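Hypothetical sugar ABC-transporter sugar binding protein (Arthrobacter globiformis, PDB 7BVT) probably serves as the sugar-capturing subunit of an ABC importer, binding the cyclic tetrasaccharide cyclic alpha-maltosyl-1,6-maltose. Local coordinates at residues Gly143-Asn147 with Pro158-Pro162; Leu150-Leu156 with Thr174-Thr179; Gly183-Gln189 with Val242-Trp248. One frame throughout, in Å; residues are numbered along the deposited sequence.

Contact 1 of 3, residues Gly143-Asn147 with Pro158-Pro162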
ATOM      1  N   GLY A 143       8.098  -4.259   0.245  1.00 15.32           N
ATOM      2  CA  GLY A 143       9.043  -5.334   0.500  1.00 15.38           C
ATOM      3  C   GLY A 143      10.448  -4.851   0.289  1.00 16.75           C
ATOM      4  O   GLY A 143      10.674  -3.704  -0.115  1.00 17.40           O
ATOM      5  N   TYR A 144      11.373  -5.740   0.534  1.00 16.09           N
ATOM      6  CA  TYR A 144      12.810  -5.448   0.320  1.00 16.23           C
ATOM      7  C   TYR A 144      13.229  -6.070  -0.998  1.00 17.07           C
ATOM      8  O   TYR A 144      13.042  -7.255  -1.180  1.00 18.30           O
ATOM      9  CB  TYR A 144      13.609  -6.011   1.501  1.00 16.91           C
ATOM     10  CG  TYR A 144      15.099  -5.832   1.396  1.00 16.26           C
ATOM     11  CD1 TYR A 144      15.677  -4.638   1.763  1.00 18.13           C
ATOM     12  CD2 TYR A 144      15.922  -6.837   0.924  1.00 17.36           C
ATOM     13  CE1 TYR A 144      17.056  -4.422   1.676  1.00 17.66           C
ATOM     14  CE2 TYR A 144      17.287  -6.634   0.809  1.00 16.63           C
ATOM     15  CZ  TYR A 144      17.845  -5.423   1.147  1.00 17.64           C
ATOM     16  OH  TYR A 144      19.199  -5.273   1.089  1.00 18.79           O
ATOM     17  N   MET A 145      13.792  -5.259  -1.864  1.00 17.27           N
ATOM     18  CA  MET A 145      14.363  -5.761  -3.150  1.00 18.06           C
ATOM     19  C   MET A 145      15.845  -5.441  -3.172  1.00 17.83           C
ATOM     20  O   MET A 145      16.273  -4.440  -2.621  1.00 17.97           O
ATOM     21  CB  MET A 145      13.713  -5.106  -4.355  1.00 20.79           C
ATOM     22  CG  MET A 145      12.428  -5.664  -4.756  1.00 27.21           C
ATOM     23  SD  MET A 145      12.077  -5.105  -6.476  1.00 28.15           S
ATOM     24  CE  MET A 145      10.570  -6.052  -6.692  1.00 33.47           C
ATOM     25  N   TYR A 146      16.627  -6.317  -3.783  1.00 18.39           N
ATOM     26  CA  TYR A 146      18.074  -6.120  -3.820  1.00 18.20           C
ATOM     27  C   TYR A 146      18.630  -6.644  -5.129  1.00 19.17           C
ATOM     28  O   TYR A 146      18.019  -7.503  -5.780  1.00 20.99           O
ATOM     29  CB  TYR A 146      18.722  -6.781  -2.611  1.00 18.80           C
ATOM     30  CG  TYR A 146      18.715  -8.279  -2.602  1.00 18.81           C
ATOM     31  CD1 TYR A 146      17.607  -9.024  -2.233  1.00 19.63           C
ATOM     32  CD2 TYR A 146      19.885  -8.979  -2.924  1.00 18.89           C
ATOM     33  CE1 TYR A 146      17.623 -10.415  -2.224  1.00 20.17           C
ATOM     34  CE2 TYR A 146      19.926 -10.353  -2.843  1.00 19.97           C
ATOM     35  CZ  TYR A 146      18.789 -11.088  -2.540  1.00 21.10           C
ATOM     36  OH  TYR A 146      18.852 -12.473  -2.507  1.00 23.56           O
ATOM     37  N   ASN A 147      19.838  -6.189  -5.405  1.00 18.12           N
ATOM     38  CA  ASN A 147      20.560  -6.523  -6.658  1.00 19.90           C
ATOM     39  C   ASN A 147      21.548  -7.647  -6.336  1.00 21.66           C
ATOM     40  O   ASN A 147      22.538  -7.392  -5.631  1.00 20.37           O
ATOM     41  CB  ASN A 147      21.229  -5.283  -7.193  1.00 17.85           C
ATOM     42  CG  ASN A 147      22.029  -5.478  -8.469  1.00 19.93           C
ATOM     43  OD1 ASN A 147      22.538  -6.567  -8.700  1.00 21.89           O
ATOM     44  ND2 ASN A 147      22.107  -4.427  -9.251  1.00 19.80           N
ATOM     45  N   PRO A 158      24.697 -13.676  -2.556  1.00 22.13           N
ATOM     46  CA  PRO A 158      23.589 -13.118  -3.333  1.00 21.95           C
ATOM     47  C   PRO A 158      22.211 -13.742  -3.034  1.00 21.30           C
ATOM     48  O   PRO A 158      21.235 -13.166  -3.539  1.00 24.61           O
ATOM     49  CB  PRO A 158      24.055 -13.404  -4.782  1.00 22.23           C
ATOM     50  CG  PRO A 158      24.810 -14.701  -4.630  1.00 21.74           C
ATOM     51  CD  PRO A 158      25.642 -14.460  -3.391  1.00 22.52           C
ATOM     52  N   GLU A 159      22.148 -14.811  -2.234  1.00 21.97           N
ATOM     53  CA  GLU A 159      20.886 -15.542  -1.934  1.00 25.83           C
ATOM     54  C   GLU A 159      20.490 -15.319  -0.473  1.00 25.35           C
ATOM     55  O   GLU A 159      19.567 -15.961  -0.076  1.00 29.13           O
ATOM     56  CB  GLU A 159      21.038 -17.052  -2.218  1.00 29.22           C
ATOM     57  CG  GLU A 159      21.344 -17.347  -3.668  1.00 29.32           C
ATOM     58  CD  GLU A 159      20.280 -16.848  -4.609  1.00 34.12           C
ATOM     59  OE1 GLU A 159      19.133 -16.899  -4.223  1.00 40.70           O
ATOM     60  OE2 GLU A 159      20.617 -16.368  -5.704  1.00 42.08           O
ATOM     61  N   ASN A 160      21.169 -14.430   0.269  1.00 28.23           N
ATOM     62  CA  ASN A 160      21.056 -14.298   1.745  1.00 28.25           C
ATOM     63  C   ASN A 160      20.800 -12.838   2.099  1.00 25.85           C
ATOM     64  O   ASN A 160      21.697 -12.162   2.584  1.00 26.13           O
ATOM     65  CB  ASN A 160      22.341 -14.752   2.456  1.00 33.35           C
ATOM     66  CG  ASN A 160      22.352 -14.628   3.975  1.00 44.12           C
ATOM     67  OD1 ASN A 160      21.350 -14.942   4.624  1.00 50.70           O
ATOM     68  ND2 ASN A 160      23.492 -14.215   4.548  1.00 45.73           N
ATOM     69  N   PRO A 161      19.636 -12.232   1.772  1.00 23.76           N
ATOM     70  CA  PRO A 161      19.479 -10.810   2.065  1.00 22.44           C
ATOM     71  C   PRO A 161      19.460 -10.592   3.574  1.00 21.45           C
ATOM     72  O   PRO A 161      19.162 -11.488   4.376  1.00 20.19           O
ATOM     73  CB  PRO A 161      18.147 -10.470   1.415  1.00 23.21           C
ATOM     74  CG  PRO A 161      17.412 -11.762   1.374  1.00 24.35           C
ATOM     75  CD  PRO A 161      18.465 -12.797   1.070  1.00 24.05           C
ATOM     76  N   PRO A 162      19.630  -9.324   3.977  1.00 19.23           N
ATOM     77  CA  PRO A 162      19.550  -8.983   5.389  1.00 20.38           C
ATOM     78  C   PRO A 162      18.171  -9.272   5.987  1.00 19.52           C
ATOM     79  O   PRO A 162      17.201  -9.165   5.256  1.00 20.49           O
ATOM     80  CB  PRO A 162      19.901  -7.506   5.390  1.00 19.59           C
ATOM     81  CG  PRO A 162      19.598  -7.034   4.020  1.00 23.41           C
ATOM     82  CD  PRO A 162      19.998  -8.198   3.122  1.00 20.77           C
TER

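Contact 2 of 3, residues Leu150-Leu156 with Thr174-Thr179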
ATOM      1  N   LEU A 150      25.279  -7.057  -7.621  1.00 20.43           N
ATOM      2  CA  LEU A 150      26.040  -6.075  -6.809  1.00 22.14           C
ATOM      3  C   LEU A 150      26.366  -6.655  -5.429  1.00 20.50           C
ATOM      4  O   LEU A 150      27.481  -6.428  -4.934  1.00 19.44           O
ATOM      5  CB  LEU A 150      25.240  -4.784  -6.691  1.00 19.21           C
ATOM      6  CG  LEU A 150      25.975  -3.656  -5.963  1.00 21.81           C
ATOM      7  CD1 LEU A 150      27.334  -3.423  -6.578  1.00 27.85           C
ATOM      8  CD2 LEU A 150      25.179  -2.381  -6.014  1.00 21.56           C
ATOM      9  N   PHE A 151      25.418  -7.326  -4.764  1.00 20.00           N
ATOM     10  CA  PHE A 151      25.676  -8.061  -3.504  1.00 19.51           C
ATOM     11  C   PHE A 151      26.867  -9.002  -3.680  1.00 21.18           C
ATOM     12  O   PHE A 151      27.772  -9.000  -2.884  1.00 19.91           O
ATOM     13  CB  PHE A 151      24.507  -8.925  -3.078  1.00 18.74           C
ATOM     14  CG  PHE A 151      23.540  -8.290  -2.103  1.00 17.70           C
ATOM     15  CD1 PHE A 151      22.998  -7.037  -2.332  1.00 18.45           C
ATOM     16  CD2 PHE A 151      23.183  -9.004  -0.991  1.00 19.50           C
ATOM     17  CE1 PHE A 151      22.162  -6.466  -1.368  1.00 20.59           C
ATOM     18  CE2 PHE A 151      22.270  -8.464  -0.087  1.00 22.68           C
ATOM     19  CZ  PHE A 151      21.769  -7.208  -0.309  1.00 21.58           C
ATOM     20  N   ALA A 152      26.890  -9.752  -4.776  1.00 21.07           N
ATOM     21  CA  ALA A 152      27.963 -10.746  -4.997  1.00 21.43           C
ATOM     22  C   ALA A 152      29.289 -10.013  -5.227  1.00 20.49           C
ATOM     23  O   ALA A 152      30.310 -10.480  -4.679  1.00 21.12           O
ATOM     24  CB  ALA A 152      27.549 -11.650  -6.146  1.00 20.85           C
ATOM     25  N   GLU A 153      29.281  -8.925  -5.985  1.00 20.08           N
ATOM     26  CA  GLU A 153      30.476  -8.095  -6.264  1.00 19.54           C
ATOM     27  C   GLU A 153      31.064  -7.583  -4.952  1.00 24.82           C
ATOM     28  O   GLU A 153      32.298  -7.482  -4.850  1.00 24.42           O
ATOM     29  CB  GLU A 153      30.169  -6.921  -7.165  1.00 24.07           C
ATOM     30  CG  GLU A 153      31.436  -6.324  -7.783  1.00 28.69           C
ATOM     31  CD  GLU A 153      31.222  -5.244  -8.844  1.00 33.46           C
ATOM     32  OE1 GLU A 153      30.062  -4.975  -9.214  1.00 32.69           O
ATOM     33  OE2 GLU A 153      32.251  -4.660  -9.295  1.00 42.62           O
ATOM     34  N   ALA A 154      30.216  -7.321  -3.963  1.00 20.34           N
ATOM     35  CA  ALA A 154      30.670  -6.724  -2.691  1.00 20.57           C
ATOM     36  C   ALA A 154      31.167  -7.804  -1.758  1.00 20.84           C
ATOM     37  O   ALA A 154      31.537  -7.460  -0.639  1.00 21.92           O
ATOM     38  CB  ALA A 154      29.534  -5.911  -2.089  1.00 18.47           C
ATOM     39  N   GLY A 155      31.066  -9.091  -2.104  1.00 20.44           N
ATOM     40  CA  GLY A 155      31.451 -10.183  -1.202  1.00 21.95           C
ATOM     41  C   GLY A 155      30.321 -10.670  -0.331  1.00 21.84           C
ATOM     42  O   GLY A 155      30.617 -11.453   0.574  1.00 23.13           O
ATOM     43  N   LEU A 156      29.060 -10.225  -0.588  1.00 20.09           N
ATOM     44  CA  LEU A 156      27.885 -10.816   0.099  1.00 20.80           C
ATOM     45  C   LEU A 156      27.397 -12.060  -0.625  1.00 20.41           C
ATOM     46  O   LEU A 156      27.610 -12.173  -1.852  1.00 20.19           O
ATOM     47  CB  LEU A 156      26.784  -9.764   0.160  1.00 21.73           C
ATOM     48  CG  LEU A 156      27.210  -8.419   0.729  1.00 21.83           C
ATOM     49  CD1 LEU A 156      26.041  -7.467   0.710  1.00 21.40           C
ATOM     50  CD2 LEU A 156      27.768  -8.634   2.135  1.00 24.65           C
ATOM     51  N   THR A 174      29.157  -2.717   3.607  1.00 20.35           N
ATOM     52  CA  THR A 174      30.061  -3.533   2.761  1.00 20.23           C
ATOM     53  C   THR A 174      29.902  -3.141   1.294  1.00 22.53           C
ATOM     54  O   THR A 174      30.895  -2.953   0.601  1.00 21.24           O
ATOM     55  CB  THR A 174      29.780  -4.990   3.026  1.00 18.81           C
ATOM     56  OG1 THR A 174      30.139  -5.272   4.374  1.00 20.39           O
ATOM     57  CG2 THR A 174      30.544  -5.924   2.103  1.00 21.13           C
ATOM     58  N   ILE A 175      28.690  -3.003   0.805  1.00 18.55           N
ATOM     59  CA  ILE A 175      28.462  -2.596  -0.596  1.00 19.16           C
ATOM     60  C   ILE A 175      29.113  -1.234  -0.839  1.00 23.23           C
ATOM     61  O   ILE A 175      29.816  -1.042  -1.857  1.00 23.28           O
ATOM     62  CB  ILE A 175      26.975  -2.604  -0.954  1.00 19.60           C
ATOM     63  CG1 ILE A 175      26.425  -4.023  -0.938  1.00 21.55           C
ATOM     64  CG2 ILE A 175      26.744  -1.941  -2.294  1.00 20.16           C
ATOM     65  CD1 ILE A 175      24.896  -4.098  -1.065  1.00 23.07           C
ATOM     66  N   LEU A 176      28.916  -0.283   0.059  1.00 20.98           N
ATOM     67  CA  LEU A 176      29.478   1.063  -0.151  1.00 23.30           C
ATOM     68  C   LEU A 176      31.021   0.955  -0.140  1.00 23.06           C
ATOM     69  O   LEU A 176      31.636   1.550  -1.044  1.00 25.41           O
ATOM     70  CB  LEU A 176      28.958   1.982   0.944  1.00 24.37           C
ATOM     71  CG  LEU A 176      29.528   3.388   0.926  1.00 23.41           C
ATOM     72  CD1 LEU A 176      29.090   4.144  -0.330  1.00 25.32           C
ATOM     73  CD2 LEU A 176      29.237   4.079   2.245  1.00 25.74           C
ATOM     74  N   ASP A 177      31.570   0.279   0.854  1.00 23.28           N
ATOM     75  CA  ASP A 177      33.046   0.175   1.096  1.00 23.82           C
ATOM     76  C   ASP A 177      33.672  -0.487  -0.142  1.00 28.96           C
ATOM     77  O   ASP A 177      34.719  -0.008  -0.634  1.00 29.56           O
ATOM     78  CB  ASP A 177      33.354  -0.583   2.395  1.00 23.90           C
ATOM     79  CG  ASP A 177      33.086   0.214   3.656  1.00 23.87           C
ATOM     80  OD1 ASP A 177      32.828   1.409   3.556  1.00 27.38           O
ATOM     81  OD2 ASP A 177      33.087  -0.393   4.699  1.00 29.87           O
ATOM     82  N   GLU A 178      33.078  -1.577  -0.627  1.00 29.81           N
ATOM     83  CA  GLU A 178      33.654  -2.432  -1.691  1.00 30.57           C
ATOM     84  C   GLU A 178      33.351  -1.875  -3.078  1.00 29.38           C
ATOM     85  O   GLU A 178      34.176  -2.103  -3.951  1.00 32.94           O
ATOM     86  CB  GLU A 178      33.164  -3.872  -1.554  1.00 30.01           C
ATOM     87  CG  GLU A 178      33.658  -4.568  -0.305  1.00 29.74           C
ATOM     88  CD  GLU A 178      35.174  -4.762  -0.151  1.00 34.61           C
ATOM     89  OE1 GLU A 178      35.886  -4.700  -1.150  1.00 37.94           O
ATOM     90  OE2 GLU A 178      35.625  -4.994   0.972  1.00 37.29           O
ATOM     91  N   THR A 179      32.255  -1.152  -3.323  1.00 29.75           N
ATOM     92  CA  THR A 179      31.866  -0.749  -4.707  1.00 25.11           C
ATOM     93  C   THR A 179      31.717   0.758  -4.914  1.00 26.02           C
ATOM     94  O   THR A 179      31.528   1.163  -6.084  1.00 27.11           O
ATOM     95  CB  THR A 179      30.569  -1.416  -5.172  1.00 26.60           C
ATOM     96  OG1 THR A 179      29.448  -0.781  -4.528  1.00 25.03           O
ATOM     97  CG2 THR A 179      30.597  -2.884  -4.857  1.00 29.51           C
TER

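Contact 3 of 3, residues Gly183-Gln189 with Val242-Trp248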
ATOM      1  N   GLY A 183      24.366   1.214  -0.596  1.00 20.78           N
ATOM      2  CA  GLY A 183      23.975  -0.160  -0.266  1.00 21.09           C
ATOM      3  C   GLY A 183      22.468  -0.282  -0.234  1.00 20.40           C
ATOM      4  O   GLY A 183      21.983  -1.396  -0.368  1.00 20.87           O
ATOM      5  N   TYR A 184      21.770   0.835   0.006  1.00 20.32           N
ATOM      6  CA  TYR A 184      20.305   0.803   0.272  1.00 18.79           C
ATOM      7  C   TYR A 184      19.728   2.193  -0.032  1.00 19.12           C
ATOM      8  O   TYR A 184      20.229   3.164   0.552  1.00 21.20           O
ATOM      9  CB  TYR A 184      20.052   0.374   1.710  1.00 17.31           C
ATOM     10  CG  TYR A 184      18.612   0.448   2.145  1.00 17.47           C
ATOM     11  CD1 TYR A 184      17.634  -0.384   1.593  1.00 18.45           C
ATOM     12  CD2 TYR A 184      18.236   1.294   3.167  1.00 17.01           C
ATOM     13  CE1 TYR A 184      16.315  -0.321   2.022  1.00 17.38           C
ATOM     14  CE2 TYR A 184      16.918   1.339   3.619  1.00 16.68           C
ATOM     15  CZ  TYR A 184      15.964   0.516   3.064  1.00 17.69           C
ATOM     16  OH  TYR A 184      14.656   0.603   3.465  1.00 17.32           O
ATOM     17  N   ASP A 185      18.685   2.287  -0.851  1.00 18.68           N
ATOM     18  CA  ASP A 185      18.059   3.607  -1.130  1.00 20.15           C
ATOM     19  C   ASP A 185      17.028   3.899  -0.039  1.00 18.20           C
ATOM     20  O   ASP A 185      16.202   3.005   0.230  1.00 18.02           O
ATOM     21  CB  ASP A 185      17.351   3.642  -2.491  1.00 21.02           C
ATOM     22  CG  ASP A 185      18.263   3.617  -3.698  1.00 23.35           C
ATOM     23  OD1 ASP A 185      19.488   3.517  -3.518  1.00 22.21           O
ATOM     24  OD2 ASP A 185      17.703   3.695  -4.790  1.00 26.26           O
ATOM     25  N   LEU A 186      17.004   5.139   0.444  1.00 21.17           N
ATOM     26  CA  LEU A 186      15.889   5.651   1.267  1.00 21.44           C
ATOM     27  C   LEU A 186      15.096   6.658   0.464  1.00 20.68           C
ATOM     28  O   LEU A 186      15.679   7.430  -0.349  1.00 21.15           O
ATOM     29  CB  LEU A 186      16.408   6.292   2.548  1.00 22.28           C
ATOM     30  CG  LEU A 186      16.846   5.322   3.614  1.00 20.37           C
ATOM     31  CD1 LEU A 186      17.584   6.110   4.660  1.00 21.07           C
ATOM     32  CD2 LEU A 186      15.644   4.546   4.168  1.00 20.55           C
ATOM     33  N   TYR A 187      13.780   6.669   0.703  1.00 20.01           N
ATOM     34  CA  TYR A 187      12.869   7.613   0.025  1.00 20.26           C
ATOM     35  C   TYR A 187      12.839   8.871   0.880  1.00 20.48           C
ATOM     36  O   TYR A 187      12.003   8.993   1.767  1.00 21.57           O
ATOM     37  CB  TYR A 187      11.511   6.956  -0.217  1.00 19.95           C
ATOM     38  CG  TYR A 187      10.765   7.527  -1.388  1.00 23.91           C
ATOM     39  CD1 TYR A 187      10.292   8.838  -1.361  1.00 25.17           C
ATOM     40  CD2 TYR A 187      10.569   6.778  -2.531  1.00 24.91           C
ATOM     41  CE1 TYR A 187       9.634   9.387  -2.442  1.00 26.22           C
ATOM     42  CE2 TYR A 187       9.895   7.311  -3.620  1.00 25.74           C
ATOM     43  CZ  TYR A 187       9.434   8.619  -3.568  1.00 29.86           C
ATOM     44  OH  TYR A 187       8.787   9.186  -4.635  1.00 37.79           O
ATOM     45  N   THR A 188      13.796   9.787   0.656  1.00 20.72           N
ATOM     46  CA  THR A 188      14.106  10.843   1.636  1.00 21.87           C
ATOM     47  C   THR A 188      13.528  12.202   1.239  1.00 22.83           C
ATOM     48  O   THR A 188      13.641  13.066   2.089  1.00 23.16           O
ATOM     49  CB  THR A 188      15.618  11.002   1.826  1.00 22.12           C
ATOM     50  OG1 THR A 188      16.231  11.312   0.576  1.00 23.44           O
ATOM     51  CG2 THR A 188      16.302   9.769   2.361  1.00 21.40           C
ATOM     52  N   GLN A 189      12.943  12.364   0.050  1.00 24.91           N
ATOM     53  CA  GLN A 189      12.338  13.672  -0.313  1.00 26.66           C
ATOM     54  C   GLN A 189      10.801  13.613  -0.347  1.00 24.73           C
ATOM     55  O   GLN A 189      10.214  12.727  -1.014  1.00 26.87           O
ATOM     56  CB  GLN A 189      12.895  14.135  -1.646  1.00 29.14           C
ATOM     57  CG  GLN A 189      14.390  14.387  -1.550  1.00 33.13           C
ATOM     58  CD  GLN A 189      14.913  14.879  -2.875  1.00 33.40           C
ATOM     59  OE1 GLN A 189      15.340  14.092  -3.709  1.00 34.32           O
ATOM     60  NE2 GLN A 189      14.753  16.173  -3.102  1.00 31.71           N
ATOM     61  N   VAL A 242      25.645   4.963   3.448  1.00 19.69           N
ATOM     62  CA  VAL A 242      24.995   3.724   2.888  1.00 21.53           C
ATOM     63  C   VAL A 242      23.742   4.104   2.101  1.00 21.18           C
ATOM     64  O   VAL A 242      23.516   3.524   1.022  1.00 21.75           O
ATOM     65  CB  VAL A 242      24.715   2.678   3.966  1.00 22.37           C
ATOM     66  CG1 VAL A 242      23.806   1.573   3.433  1.00 19.71           C
ATOM     67  CG2 VAL A 242      26.004   2.108   4.524  1.00 22.34           C
ATOM     68  N   SER A 243      22.983   5.091   2.582  1.00 21.64           N
ATOM     69  CA  SER A 243      21.722   5.571   1.949  1.00 23.32           C
ATOM     70  C   SER A 243      21.759   7.085   1.767  1.00 23.98           C
ATOM     71  O   SER A 243      21.262   7.791   2.637  1.00 22.98           O
ATOM     72  CB  SER A 243      20.558   5.217   2.865  1.00 20.16           C
ATOM     73  OG  SER A 243      20.570   3.825   3.115  1.00 19.72           O
ATOM     74  N   PRO A 244      22.427   7.643   0.740  1.00 23.73           N
ATOM     75  CA  PRO A 244      22.555   9.086   0.684  1.00 25.62           C
ATOM     76  C   PRO A 244      21.205   9.786   0.641  1.00 23.03           C
ATOM     77  O   PRO A 244      20.271   9.295   0.073  1.00 22.60           O
ATOM     78  CB  PRO A 244      23.367   9.346  -0.600  1.00 26.31           C
ATOM     79  CG  PRO A 244      24.165   8.078  -0.762  1.00 28.56           C
ATOM     80  CD  PRO A 244      23.226   6.974  -0.306  1.00 26.39           C
ATOM     81  N   TYR A 245      21.202  10.998   1.165  1.00 24.58           N
ATOM     82  CA  TYR A 245      20.055  11.928   1.081  1.00 24.44           C
ATOM     83  C   TYR A 245      19.805  12.339  -0.361  1.00 25.55           C
ATOM     84  O   TYR A 245      20.773  12.577  -1.127  1.00 27.31           O
ATOM     85  CB  TYR A 245      20.289  13.164   1.952  1.00 26.39           C
ATOM     86  CG  TYR A 245      19.212  14.201   1.743  1.00 28.70           C
ATOM     87  CD1 TYR A 245      17.897  13.923   2.067  1.00 27.90           C
ATOM     88  CD2 TYR A 245      19.497  15.442   1.192  1.00 29.64           C
ATOM     89  CE1 TYR A 245      16.897  14.871   1.892  1.00 27.76           C
ATOM     90  CE2 TYR A 245      18.505  16.387   0.976  1.00 30.22           C
ATOM     91  CZ  TYR A 245      17.205  16.115   1.353  1.00 34.52           C
ATOM     92  OH  TYR A 245      16.230  17.054   1.127  1.00 29.41           O
ATOM     93  N   ALA A 246      18.531  12.407  -0.740  1.00 28.22           N
ATOM     94  CA  ALA A 246      18.067  12.881  -2.070  1.00 27.98           C
ATOM     95  C   ALA A 246      18.710  12.065  -3.203  1.00 29.06           C
ATOM     96  O   ALA A 246      19.065  12.635  -4.274  1.00 32.70           O
ATOM     97  CB  ALA A 246      18.339  14.371  -2.188  1.00 31.71           C
ATOM     98  N   LYS A 247      18.790  10.753  -3.047  1.00 27.45           N
ATOM     99  CA  LYS A 247      19.389   9.828  -4.047  1.00 27.92           C
ATOM    100  C   LYS A 247      18.470   8.631  -4.268  1.00 25.53           C
ATOM    101  O   LYS A 247      18.962   7.562  -4.605  1.00 26.24           O
ATOM    102  CB  LYS A 247      20.768   9.352  -3.577  1.00 31.79           C
ATOM    103  CG  LYS A 247      21.872  10.403  -3.665  1.00 41.39           C
ATOM    104  CD  LYS A 247      22.021  11.035  -5.028  1.00 44.45           C
ATOM    105  CE  LYS A 247      22.264  10.027  -6.123  1.00 47.32           C
ATOM    106  NZ  LYS A 247      22.750  10.688  -7.361  1.00 56.19           N
ATOM    107  N   TRP A 248      17.165   8.799  -4.115  1.00 26.44           N
ATOM    108  CA  TRP A 248      16.217   7.704  -4.450  1.00 26.01           C
ATOM    109  C   TRP A 248      16.426   7.296  -5.909  1.00 27.42           C
ATOM    110  O   TRP A 248      16.584   8.188  -6.745  1.00 28.44           O
ATOM    111  CB  TRP A 248      14.759   8.105  -4.192  1.00 28.00           C
ATOM    112  CG  TRP A 248      13.824   7.009  -4.604  1.00 24.76           C
ATOM    113  CD1 TRP A 248      13.089   6.903  -5.752  1.00 26.39           C
ATOM    114  CD2 TRP A 248      13.620   5.781  -3.897  1.00 23.80           C
ATOM    115  NE1 TRP A 248      12.413   5.703  -5.797  1.00 25.75           N
ATOM    116  CE2 TRP A 248      12.752   4.982  -4.672  1.00 25.18           C
ATOM    117  CE3 TRP A 248      14.085   5.279  -2.681  1.00 23.92           C
ATOM    118  CZ2 TRP A 248      12.306   3.730  -4.235  1.00 24.96           C
ATOM    119  CZ3 TRP A 248      13.684   4.024  -2.276  1.00 26.22           C
ATOM    120  CH2 TRP A 248      12.783   3.273  -3.027  1.00 23.22           C
TER
HETATM  121  O   HOH W   1      20.535   5.958  -2.944  1.00 25.34           O
HETATM  122  O   HOH W   2      19.400   6.662  -0.436  1.00 21.68           O
HETATM  123  O   HOH W   3      17.631   9.353  -0.698  1.00 23.02           O
HETATM  124  O   HOH W   4      15.536  11.500  -4.123  1.00 31.50           O

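Contact 1 of 3, residues Gly143-Asn147 with Pro158-Pro162
The strand 140-147 of the mixed sheet of this solute-binding protein, at its C-terminal end, meets the loop between helices 148-153 and 165-179, with two tyrosines, Y146 and Y144, resting on the prolines P161 and P162. Y146 has its CG between the backbone N and the carbonyl carbon (chi1 70°), and from there the ring extends to the loop. P161 lies over one face of that ring: its CB is 4.1 Å from the ring centroid of Y146 and 28° off the ring normal, which meets the geometry of a CH-pi contact. Y144 is turned differently, with CG anti to the backbone N. It crosses P162 at about a right angle, its CZ 3.7 Å from P162 CG, while Y144 CE2 lies 4.0 Å from P161 CB. F151 of helix 148-153 packs against both tyrosines and P162, and A280 of strand 277-280 touches P161. The polar end of Y146 is held by the loop backbone: its OH donates to P158 O at 2.7 Å, and this oxygen lies at the edge of the Y146 ring, in its plane, while the hydroxyl sits 32° out of the P158 carbonyl plane.

Contact 2 of 3, residues Leu150-Leu156 with Thr174-Thr179
I175 overlaps four side chains of the 150-156 segment: its CG1-CD1 branch meets F151, A154 and L156, and its CG2 meets L150. With CG1 anti to the carbonyl carbon and CD1 extended beyond it (chi2 171°), the long branch runs toward F151: I175 CD1 is 3.6 Å from F151 CE1, an oblique approach to the ring. Midway along that branch, I175 CG1 lies 3.8 Å from A154 CB. L156 crosses the isoleucine at about a right angle, touching the same branch with its CD1, and this methyl also lies over one face of the F151 ring, offset toward the rim. F151 is thus touched by both I175 and L156. The other branch, I175 CG2, is 4.1 Å from L150 CD2, so both branches of the isoleucine take part.

A154, just past the end of helix 148-153, gives the closest backbone approach, its CA 5.1 Å from I175 CA. Beyond it, T174 CG2 comes within 3.3 Å of A154 O and also meets L156 CD2. At the other end, L150 CD1 rests 3.7 Å from T179 CG2. T179 OG1, between the backbone N and the carbonyl carbon, donates to I175 O at 2.7 Å and is also bonded to K181 N; this torsion leaves CG2 facing L150. The T179 amide N also donates to I175 O, from the opposite face of the carbonyl plane, so two bonds hold this oxygen.

G155 has positive phi (90°) and ends the helix in a Schellman motif, after which the chain turns to bring L156 onto I175. Helix 148-153, which directly follows strand 140-147, thus packs its C-terminal end on that of helix 165-179.

Contact 3 of 3, residues Gly183-Gln189 with Val242-Trp248
W248 CG is anti to its backbone N (chi1 177°), and Y187 has a comparable first torsion (chi1 -153°); together these turns lay the tyrosine across the indole. Y187 CD2 sits 3.4 Å above the W248 ring plane and over its centre. The planes are inclined at 43°, an oblique pairing that is neither parallel nor perpendicular. Around the same indole, L186 O lies at the edge, near the ring plane, and D185 CB comes within 3.7 Å of W248 CE3.

At the other end of the contact, S243 OG donates to Y184 O at 2.7 Å, from above the carbonyl plane rather than along a lone pair. This hydroxyl also sits at the edge of the Y184 ring. L186 adds an apolar touch, its CD1 reaching S243 CB. The bonds from the backbone N atoms of G183 and Y184 to V242 O are weak.

Between these ends, waters bridge the two segments. One is held by four bonds: it donates to L186 O (2.8 Å) and P244 O, and accepts from T188 OG1 and K247 N (3.0 Å). A second bridges L186 N and P244 O, while a third links D185 OD1 to K247 O. The other carboxylate oxygen, D185 OD2, is bonded to the amides of G249 and F251. At the rim, Q189 OE1 lies 3.4 Å from A246 CB and takes a bond from a fourth water, which W248 N also reaches.

P244 to K247 forms a type II beta turn, and Y187 is the centre of an inverse gamma turn. Two irregular loops thus join through waters and an aromatic pair, and their Y187 reaches the sugar pocket and a bound glucose unit; W248, packed on Y187, is consistent with a second-shell role.

In the fold
Contacts 1 and 2 alternate along the chain, strand 140-147 of the mixed sheet, helix 148-153, loop and helix 165-179 following in turn; contact 3 opens only after both have closed. The centres of contacts 1 and 2 are about 13 Å apart, and each lies about 17 Å from the centre of contact 3. F151 links the first pair, Y144 meets Y184 to join contacts 1 and 3, and I175 touches G183 to join contacts 2 and 3. All three therefore form one continuous region on the same side of the chain's centre. The Y144 side chain stays about 12 Å from a bound glucose, whereas contact 3 connects this region to the glycan pocket through Y187.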